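Local coordinates for putative aminooxidase (Propionibacterium acnes, PDB 2B9W), which probably acts as an FAD-dependent fatty acid isomerase built on the fold of the flavin-containing amine oxidoreductases, at residues A[287-292]-A[358-363]. Numbering follows the deposited sequence.
Sequences LVKEYP and PVEKII
L287 and K361 face each other as an antiparallel hydrogen-bonded pair, where the end of strand 277-288 runs antiparallel to strand 359-373, the edge strand of the mixed sheet, which bends at E360. L287 N donates to K361 O at 2.7 Å, in the carbonyl plane. In the other direction, L287 O accepts two amides, E360 N at 2.7 Å and K361 N at 3.2 Å, both tilted about 20° from its carbonyl plane. Two residues thus stand opposite one, a classic beta bulge, and the register slips by one before V288 pairs with V359 at a non-hydrogen-bonded position. Beyond it, K289 N closes the ladder on P358 O at 2.9 Å.

The side chains of the two pairs lie on different faces of the sheet. V288 and V359 share one face, where V288 CG1 lies 4.3 Å from V359 CG2; V359 also packs on L349 and M352 of helix 341-354. On the other face L287 lies side by side with K361 CB, and its CD1 reaches I363 CG2, the two side chains crossing nearly at right angles, with I324 adjoining both. The side chain of E360, in the bulge, sets out toward the 287-292 segment and continues extended beyond CG. K289 crosses it, its chain bending near the end (chi4 -75°) to bring NZ within 2.7 Å of E360 OE2, on the anti side and 33° out of the carboxylate plane. E290 OE2 comes against CG and CD of the P358 ring, 3.4 Å from CG, the two side chains crossing at about a right angle, while E290 O accepts a bond from H357 ND1.

With both charged residues exposed, the salt bridge is probably softened by solvent. E360 OE1 lies near V288 O, another acceptor, a proximity that the lysine charge may partly offset; the strand pairing itself rests on four backbone bonds.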
# COMPACT_ATOMS: atom_id res chain seq x y z
N LEU A 287 7.13 11.71 20.19
CA LEU A 287 6.67 12.82 21.01
C LEU A 287 7.64 13.96 20.74
O LEU A 287 8.86 13.75 20.76
CB LEU A 287 6.69 12.46 22.50
CG LEU A 287 5.78 11.29 22.89
CD1 LEU A 287 6.09 10.89 24.39
CD2 LEU A 287 4.27 11.66 22.63
N VAL A 288 7.10 15.16 20.52
CA VAL A 288 7.90 16.32 20.11
C VAL A 288 7.62 17.54 20.97
O VAL A 288 6.52 17.67 21.53
CB VAL A 288 7.68 16.69 18.59
CG1 VAL A 288 7.95 15.47 17.66
CG2 VAL A 288 6.28 17.28 18.32
N LYS A 289 8.60 18.42 21.09
CA LYS A 289 8.38 19.79 21.61
C LYS A 289 8.16 20.76 20.45
O LYS A 289 8.44 20.44 19.29
CB LYS A 289 9.58 20.27 22.44
CG LYS A 289 10.03 19.30 23.50
CD LYS A 289 10.99 19.97 24.51
CE LYS A 289 12.05 19.02 25.09
NZ LYS A 289 11.53 18.05 26.11
N GLU A 290 7.65 21.94 20.77
CA GLU A 290 7.23 22.91 19.79
C GLU A 290 6.31 22.23 18.74
O GLU A 290 6.56 22.25 17.53
CB GLU A 290 8.43 23.63 19.19
CG GLU A 290 9.38 24.15 20.28
CD GLU A 290 10.68 24.61 19.67
OE1 GLU A 290 10.69 25.70 19.06
OE2 GLU A 290 11.67 23.87 19.76
N TYR A 291 5.24 21.66 19.27
CA TYR A 291 4.29 20.88 18.51
C TYR A 291 3.92 21.59 17.23
O TYR A 291 3.56 22.77 17.25
CB TYR A 291 3.02 20.68 19.34
CG TYR A 291 2.13 19.51 18.96
CD1 TYR A 291 2.60 18.20 19.06
CD2 TYR A 291 0.79 19.72 18.61
CE1 TYR A 291 1.75 17.11 18.80
CE2 TYR A 291 -0.07 18.66 18.32
CZ TYR A 291 0.41 17.36 18.41
OH TYR A 291 -0.46 16.32 18.16
N PRO A 292 3.97 20.86 16.11
CA PRO A 292 3.49 21.40 14.84
C PRO A 292 2.05 21.80 14.89
O PRO A 292 1.28 21.33 15.75
CB PRO A 292 3.67 20.25 13.85
CG PRO A 292 4.12 19.09 14.59
CD PRO A 292 4.48 19.49 16.00
N PRO A 358 11.52 19.49 17.64
CA PRO A 358 12.49 18.53 18.15
C PRO A 358 11.84 17.35 18.88
O PRO A 358 10.89 17.52 19.64
CB PRO A 358 13.38 19.34 19.09
CG PRO A 358 12.70 20.67 19.26
CD PRO A 358 11.68 20.84 18.20
N VAL A 359 12.39 16.17 18.63
CA VAL A 359 11.88 14.91 19.14
C VAL A 359 12.31 14.76 20.59
O VAL A 359 13.48 14.86 20.89
CB VAL A 359 12.39 13.73 18.29
CG1 VAL A 359 11.94 12.40 18.87
CG2 VAL A 359 11.86 13.90 16.84
N GLU A 360 11.34 14.56 21.48
CA GLU A 360 11.54 14.26 22.89
C GLU A 360 11.68 12.76 23.09
O GLU A 360 12.31 12.30 24.05
CB GLU A 360 10.34 14.69 23.77
CG GLU A 360 9.93 16.10 23.68
CD GLU A 360 8.84 16.48 24.71
OE1 GLU A 360 7.63 16.52 24.35
OE2 GLU A 360 9.21 16.75 25.87
N LYS A 361 11.03 11.98 22.25
CA LYS A 361 10.94 10.54 22.48
C LYS A 361 10.40 9.85 21.24
O LYS A 361 9.44 10.32 20.64
CB LYS A 361 9.96 10.24 23.64
CG LYS A 361 9.99 8.80 24.15
CD LYS A 361 11.13 8.58 25.09
CE LYS A 361 10.79 9.17 26.47
NZ LYS A 361 11.91 9.02 27.39
N ILE A 362 11.04 8.73 20.87
CA ILE A 362 10.49 7.80 19.91
C ILE A 362 9.91 6.62 20.68
O ILE A 362 10.64 5.86 21.35
CB ILE A 362 11.53 7.36 18.89
CG1 ILE A 362 12.09 8.61 18.16
CG2 ILE A 362 10.93 6.39 17.91
CD1 ILE A 362 13.30 8.35 17.26
N ILE A 363 8.58 6.51 20.65
CA ILE A 363 7.91 5.47 21.44
C ILE A 363 7.73 4.18 20.64
O ILE A 363 7.57 3.11 21.22
CB ILE A 363 6.55 5.94 22.07
CG1 ILE A 363 5.40 5.96 21.06
CG2 ILE A 363 6.70 7.32 22.78
CD1 ILE A 363 4.01 5.94 21.72